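D-psicose 3-epimerase (Agrobacterium tumefaciens, PDB 2HK0) interconverts D-fructose and D-psicose by epimerising the ketohexose at C3, probably with the help of a bound metal ion. Local coordinates at residues A160-R174 against N196-E210. Sequence-based numbering, arbitrary orientation.
Sequences ANDLGINLCIEVLNR and NNVKVMLDTFHMNIE
Glu210 grips Arg174 where strands 166-170 and 198-203, neighbours in the TIM barrel, have given way to the loop and helix that follow them. From CB outward, the Arg174 side chain runs along Glu210 OE2. CB and CG pass close to this oxygen, CG held between the backbone N and the carbonyl carbon (chi1 67°), Arg174 CD lies beside Glu210 OE2 at 3.6 Å, and a bend at chi3 then turns the guanidinium side-on to the carboxylate. Arg174 NE reaches the syn lone pair of Glu210 OE2 at 2.9 Å, while Arg174 NH2 bonds Glu210 OE1 at 3.0 Å. The backbone N of Arg174 adds a third bond, meeting Glu210 OE2 from above the carboxylate plane at 2.8 Å. OE1 also pairs with Arg281 of a second subunit.

One turn back, His206 is pinned by its ring. Leu172 CD2 sits over one face, 3.4 Å from the ring centroid, and Phe205 CD2 lies over the opposite face, toward its rim. At the edge, Asn173 ND2 donates to His206 ND1, in the plane of the imidazole, though the bond is bent (136°); Asn173 OD1 is taken by Phe175 N. Water 1 joins His206 NE2 to Glu170 OE2.

Earlier along both strands, parallel-sheet bonds run from Leu167 N to Asn197 O through to Val171 N to Met201 O, and Asn197 ND2 extends them with a straight bond to Ile165 O. Glu170 OE2 and Asp203 OD2, two acceptors 3.1 Å apart without a hydrogen bond, form with nearby Glu264 an acidic cluster consistent with the metal site expected of this xylose isomerase-like barrel.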
loop_
_atom_site.group_PDB
_atom_site.type_symbol
_atom_site.label_atom_id
_atom_site.label_comp_id
_atom_site.label_asym_id
_atom_site.label_seq_id
_atom_site.Cartn_x
_atom_site.Cartn_y
_atom_site.Cartn_z
ATOM N N ALA A 160 -18.971 -20.202 30.813
ATOM C CA ALA A 160 -17.739 -19.426 30.671
ATOM C C ALA A 160 -17.858 -18.113 31.448
ATOM O O ALA A 160 -16.927 -17.693 32.138
ATOM C CB ALA A 160 -17.477 -19.121 29.189
ATOM N N ASN A 161 -19.015 -17.471 31.324
ATOM C CA ASN A 161 -19.250 -16.203 31.988
ATOM C C ASN A 161 -19.132 -16.293 33.504
ATOM O O ASN A 161 -18.648 -15.363 34.148
ATOM C CB ASN A 161 -20.623 -15.639 31.608
ATOM C CG ASN A 161 -20.856 -14.250 32.195
ATOM O OD1 ASN A 161 -21.818 -14.030 32.932
ATOM N ND2 ASN A 161 -19.971 -13.313 31.875
ATOM N N ASP A 162 -19.563 -17.402 34.087
ATOM C CA ASP A 162 -19.450 -17.527 35.535
ATOM C C ASP A 162 -17.975 -17.538 35.921
ATOM O O ASP A 162 -17.611 -17.138 37.022
ATOM C CB ASP A 162 -20.137 -18.806 36.039
ATOM C CG ASP A 162 -21.659 -18.719 35.969
ATOM O OD1 ASP A 162 -22.197 -17.593 35.880
ATOM O OD2 ASP A 162 -22.321 -19.780 36.016
ATOM N N LEU A 163 -17.122 -17.970 34.999
ATOM C CA LEU A 163 -15.691 -18.028 35.273
ATOM C C LEU A 163 -14.969 -16.756 34.820
ATOM O O LEU A 163 -13.747 -16.693 34.859
ATOM C CB LEU A 163 -15.082 -19.266 34.576
ATOM C CG LEU A 163 -15.629 -20.619 35.061
ATOM C CD1 LEU A 163 -15.149 -21.757 34.164
ATOM C CD2 LEU A 163 -15.178 -20.846 36.508
ATOM N N GLY A 164 -15.735 -15.750 34.396
ATOM C CA GLY A 164 -15.154 -14.492 33.931
ATOM C C GLY A 164 -14.364 -14.661 32.639
ATOM O O GLY A 164 -13.377 -13.966 32.406
ATOM N N ILE A 165 -14.813 -15.583 31.793
ATOM C CA ILE A 165 -14.143 -15.894 30.536
ATOM C C ILE A 165 -14.918 -15.423 29.303
ATOM O O ILE A 165 -16.120 -15.651 29.200
ATOM C CB ILE A 165 -13.933 -17.445 30.407
ATOM C CG1 ILE A 165 -12.962 -17.934 31.491
ATOM C CG2 ILE A 165 -13.449 -17.820 28.974
ATOM C CD1 ILE A 165 -12.737 -19.465 31.506
ATOM N N ASN A 166 -14.218 -14.769 28.376
ATOM C CA ASN A 166 -14.810 -14.326 27.113
ATOM C C ASN A 166 -14.441 -15.356 26.051
ATOM O O ASN A 166 -13.292 -15.786 25.990
ATOM C CB ASN A 166 -14.257 -12.957 26.683
ATOM C CG ASN A 166 -14.849 -11.817 27.492
ATOM O OD1 ASN A 166 -16.054 -11.758 27.690
ATOM N ND2 ASN A 166 -14.005 -10.907 27.963
ATOM N N LEU A 167 -15.420 -15.755 25.240
ATOM C CA LEU A 167 -15.230 -16.713 24.156
ATOM C C LEU A 167 -15.089 -15.885 22.873
ATOM O O LEU A 167 -16.013 -15.158 22.487
ATOM C CB LEU A 167 -16.456 -17.637 24.065
ATOM C CG LEU A 167 -16.747 -18.414 25.364
ATOM C CD1 LEU A 167 -18.059 -19.175 25.262
ATOM C CD2 LEU A 167 -15.582 -19.369 25.639
ATOM N N CYS A 168 -13.938 -15.983 22.215
ATOM C CA CYS A 168 -13.700 -15.207 20.998
ATOM C C CYS A 168 -13.712 -16.101 19.765
ATOM O O CYS A 168 -12.846 -16.965 19.608
ATOM C CB CYS A 168 -12.371 -14.466 21.123
ATOM S SG CYS A 168 -12.339 -13.402 22.595
ATOM N N ILE A 169 -14.706 -15.877 18.907
ATOM C CA ILE A 169 -14.938 -16.646 17.685
ATOM C C ILE A 169 -14.042 -16.170 16.557
ATOM O O ILE A 169 -14.209 -15.058 16.047
ATOM C CB ILE A 169 -16.408 -16.506 17.242
ATOM C CG1 ILE A 169 -17.323 -16.737 18.454
ATOM C CG2 ILE A 169 -16.723 -17.487 16.102
ATOM C CD1 ILE A 169 -17.154 -18.095 19.125
ATOM N N GLU A 170 -13.111 -17.027 16.145
ATOM C CA GLU A 170 -12.159 -16.643 15.104
ATOM C C GLU A 170 -12.683 -16.784 13.690
ATOM O O GLU A 170 -13.241 -17.817 13.322
ATOM C CB GLU A 170 -10.855 -17.442 15.254
ATOM C CG GLU A 170 -9.726 -17.008 14.308
ATOM C CD GLU A 170 -8.397 -17.716 14.602
ATOM O OE1 GLU A 170 -8.425 -18.830 15.172
ATOM O OE2 GLU A 170 -7.326 -17.168 14.253
ATOM N N VAL A 171 -12.503 -15.722 12.907
ATOM C CA VAL A 171 -12.922 -15.688 11.504
ATOM C C VAL A 171 -11.732 -16.266 10.741
ATOM O O VAL A 171 -10.608 -15.793 10.904
ATOM C CB VAL A 171 -13.217 -14.224 11.066
ATOM C CG1 VAL A 171 -13.507 -14.152 9.567
ATOM C CG2 VAL A 171 -14.424 -13.693 11.854
ATOM N N LEU A 172 -11.973 -17.294 9.931
ATOM C CA LEU A 172 -10.891 -17.963 9.187
ATOM C C LEU A 172 -11.019 -17.903 7.662
ATOM O O LEU A 172 -12.088 -17.607 7.132
ATOM C CB LEU A 172 -10.825 -19.433 9.602
ATOM C CG LEU A 172 -10.562 -19.740 11.072
ATOM C CD1 LEU A 172 -10.808 -21.236 11.324
ATOM C CD2 LEU A 172 -9.136 -19.364 11.426
ATOM N N ASN A 173 -9.929 -18.206 6.958
ATOM C CA ASN A 173 -9.957 -18.184 5.497
ATOM C C ASN A 173 -10.693 -19.411 4.944
ATOM O O ASN A 173 -10.826 -20.424 5.623
ATOM C CB ASN A 173 -8.533 -18.112 4.938
ATOM C CG ASN A 173 -7.772 -19.416 5.102
ATOM O OD1 ASN A 173 -8.068 -20.415 4.431
ATOM N ND2 ASN A 173 -6.792 -19.415 5.995
ATOM N N ARG A 174 -11.160 -19.309 3.707
ATOM C CA ARG A 174 -11.920 -20.373 3.057
ATOM C C ARG A 174 -11.327 -21.789 3.130
ATOM O O ARG A 174 -12.063 -22.771 3.106
ATOM C CB ARG A 174 -12.133 -20.014 1.584
ATOM C CG ARG A 174 -10.844 -20.010 0.777
ATOM C CD ARG A 174 -11.092 -19.409 -0.608
ATOM N NE ARG A 174 -11.565 -18.028 -0.490
ATOM C CZ ARG A 174 -12.123 -17.354 -1.481
ATOM N NH1 ARG A 174 -12.270 -17.932 -2.668
ATOM N NH2 ARG A 174 -12.557 -16.119 -1.277
ATOM N N ASN A 196 -23.238 -11.575 26.187
ATOM C CA ASN A 196 -22.281 -10.506 26.446
ATOM C C ASN A 196 -20.820 -10.919 26.443
ATOM O O ASN A 196 -19.950 -10.081 26.208
ATOM C CB ASN A 196 -22.588 -9.837 27.779
ATOM C CG ASN A 196 -23.970 -9.235 27.813
ATOM O OD1 ASN A 196 -24.426 -8.651 26.826
ATOM N ND2 ASN A 196 -24.649 -9.366 28.950
ATOM N N ASN A 197 -20.539 -12.193 26.706
ATOM C CA ASN A 197 -19.149 -12.634 26.753
ATOM C C ASN A 197 -18.694 -13.435 25.535
ATOM O O ASN A 197 -17.732 -14.202 25.623
ATOM C CB ASN A 197 -18.891 -13.437 28.047
ATOM C CG ASN A 197 -19.663 -14.745 28.085
ATOM O OD1 ASN A 197 -20.834 -14.799 27.712
ATOM N ND2 ASN A 197 -19.010 -15.804 28.541
ATOM N N VAL A 198 -19.395 -13.281 24.410
ATOM C CA VAL A 198 -19.013 -13.956 23.172
ATOM C C VAL A 198 -18.636 -12.807 22.243
ATOM O O VAL A 198 -19.428 -11.888 22.013
ATOM C CB VAL A 198 -20.157 -14.809 22.585
ATOM C CG1 VAL A 198 -19.728 -15.411 21.249
ATOM C CG2 VAL A 198 -20.508 -15.954 23.571
ATOM N N LYS A 199 -17.409 -12.871 21.730
ATOM C CA LYS A 199 -16.832 -11.822 20.903
ATOM C C LYS A 199 -16.290 -12.336 19.571
ATOM O O LYS A 199 -16.122 -13.545 19.365
ATOM C CB LYS A 199 -15.668 -11.179 21.672
ATOM C CG LYS A 199 -16.016 -10.675 23.073
ATOM C CD LYS A 199 -16.913 -9.452 22.994
ATOM C CE LYS A 199 -17.519 -9.095 24.354
ATOM N NZ LYS A 199 -16.474 -8.948 25.394
ATOM N N VAL A 200 -15.989 -11.398 18.678
ATOM C CA VAL A 200 -15.435 -11.745 17.384
ATOM C C VAL A 200 -13.921 -11.692 17.501
ATOM O O VAL A 200 -13.376 -10.880 18.256
ATOM C CB VAL A 200 -15.877 -10.750 16.278
ATOM C CG1 VAL A 200 -15.169 -11.075 14.970
ATOM C CG2 VAL A 200 -17.390 -10.851 16.065
HETATM N N MSE A 201 -13.247 -12.555 16.750
HETATM C CA MSE A 201 -11.783 -12.592 16.754
HETATM C C MSE A 201 -11.262 -12.549 15.322
HETATM O O MSE A 201 -11.705 -13.328 14.469
HETATM C CB MSE A 201 -11.314 -13.867 17.439
HETATM C CG MSE A 201 -9.853 -14.089 17.373
HETATM SE SE MSE A 201 -9.392 -15.726 18.291
HETATM C CE MSE A 201 -7.574 -15.914 17.595
ATOM N N LEU A 202 -10.330 -11.638 15.053
ATOM C CA LEU A 202 -9.756 -11.498 13.710
ATOM C C LEU A 202 -8.268 -11.849 13.704
ATOM O O LEU A 202 -7.576 -11.712 14.715
ATOM C CB LEU A 202 -9.958 -10.066 13.186
ATOM C CG LEU A 202 -11.421 -9.614 13.100
ATOM C CD1 LEU A 202 -11.505 -8.172 12.571
ATOM C CD2 LEU A 202 -12.193 -10.580 12.193
ATOM N N ASP A 203 -7.775 -12.254 12.540
ATOM C CA ASP A 203 -6.387 -12.690 12.390
ATOM C C ASP A 203 -5.869 -12.141 11.045
ATOM O O ASP A 203 -6.459 -12.416 9.998
ATOM C CB ASP A 203 -6.407 -14.219 12.417
ATOM C CG ASP A 203 -5.039 -14.842 12.294
ATOM O OD1 ASP A 203 -4.194 -14.298 11.550
ATOM O OD2 ASP A 203 -4.828 -15.903 12.917
ATOM N N THR A 204 -4.778 -11.369 11.066
ATOM C CA THR A 204 -4.275 -10.786 9.831
ATOM C C THR A 204 -4.008 -11.783 8.721
ATOM O O THR A 204 -4.227 -11.469 7.560
ATOM C CB THR A 204 -3.018 -9.919 10.053
ATOM O OG1 THR A 204 -1.991 -10.688 10.694
ATOM C CG2 THR A 204 -3.378 -8.712 10.903
ATOM N N PHE A 205 -3.564 -12.980 9.067
ATOM C CA PHE A 205 -3.307 -14.003 8.057
ATOM C C PHE A 205 -4.591 -14.360 7.289
ATOM O O PHE A 205 -4.574 -14.509 6.054
ATOM C CB PHE A 205 -2.726 -15.267 8.716
ATOM C CG PHE A 205 -2.612 -16.462 7.777
ATOM C CD1 PHE A 205 -1.687 -16.470 6.733
ATOM C CD2 PHE A 205 -3.437 -17.572 7.944
ATOM C CE1 PHE A 205 -1.585 -17.575 5.861
ATOM C CE2 PHE A 205 -3.345 -18.687 7.079
ATOM C CZ PHE A 205 -2.415 -18.681 6.038
ATOM N N HIS A 206 -5.698 -14.484 8.016
ATOM C CA HIS A 206 -6.967 -14.865 7.412
ATOM C C HIS A 206 -7.621 -13.677 6.726
ATOM O O HIS A 206 -8.213 -13.813 5.651
ATOM C CB HIS A 206 -7.894 -15.454 8.484
ATOM C CG HIS A 206 -7.329 -16.669 9.158
ATOM N ND1 HIS A 206 -7.063 -17.833 8.477
ATOM C CD2 HIS A 206 -6.966 -16.897 10.444
ATOM C CE1 HIS A 206 -6.557 -18.728 9.310
ATOM N NE2 HIS A 206 -6.488 -18.185 10.510
HETATM N N MSE A 207 -7.519 -12.513 7.353
HETATM C CA MSE A 207 -8.083 -11.305 6.759
HETATM C C MSE A 207 -7.415 -11.040 5.398
HETATM O O MSE A 207 -8.064 -10.589 4.453
HETATM C CB MSE A 207 -7.837 -10.094 7.665
HETATM C CG MSE A 207 -8.504 -10.127 9.007
HETATM SE SE MSE A 207 -8.009 -8.482 9.975
HETATM C CE MSE A 207 -6.585 -9.122 10.990
ATOM N N ASN A 208 -6.111 -11.322 5.312
ATOM C CA ASN A 208 -5.349 -11.089 4.087
ATOM C C ASN A 208 -5.961 -11.803 2.890
ATOM O O ASN A 208 -5.861 -11.333 1.763
ATOM C CB ASN A 208 -3.893 -11.543 4.256
ATOM C CG ASN A 208 -3.027 -11.159 3.065
ATOM O OD1 ASN A 208 -2.865 -9.976 2.769
ATOM N ND2 ASN A 208 -2.480 -12.153 2.376
ATOM N N ILE A 209 -6.590 -12.943 3.128
ATOM C CA ILE A 209 -7.190 -13.678 2.030
ATOM C C ILE A 209 -8.634 -13.240 1.740
ATOM O O ILE A 209 -8.965 -12.855 0.612
ATOM C CB ILE A 209 -7.201 -15.186 2.326
ATOM C CG1 ILE A 209 -5.762 -15.693 2.494
ATOM C CG2 ILE A 209 -7.965 -15.938 1.212
ATOM C CD1 ILE A 209 -5.663 -17.132 2.983
ATOM N N GLU A 210 -9.470 -13.248 2.776
ATOM C CA GLU A 210 -10.895 -12.962 2.615
ATOM C C GLU A 210 -11.430 -11.530 2.597
ATOM O O GLU A 210 -12.392 -11.245 1.885
ATOM C CB GLU A 210 -11.665 -13.734 3.693
ATOM C CG GLU A 210 -11.375 -15.233 3.712
ATOM C CD GLU A 210 -11.694 -15.922 2.387
ATOM O OE1 GLU A 210 -12.479 -15.363 1.582
ATOM O OE2 GLU A 210 -11.168 -17.031 2.155
HETATM O O HOH W 1 -5.336 -19.176 12.956
HETATM O O HOH W 2 -9.877 -12.990 10.565
#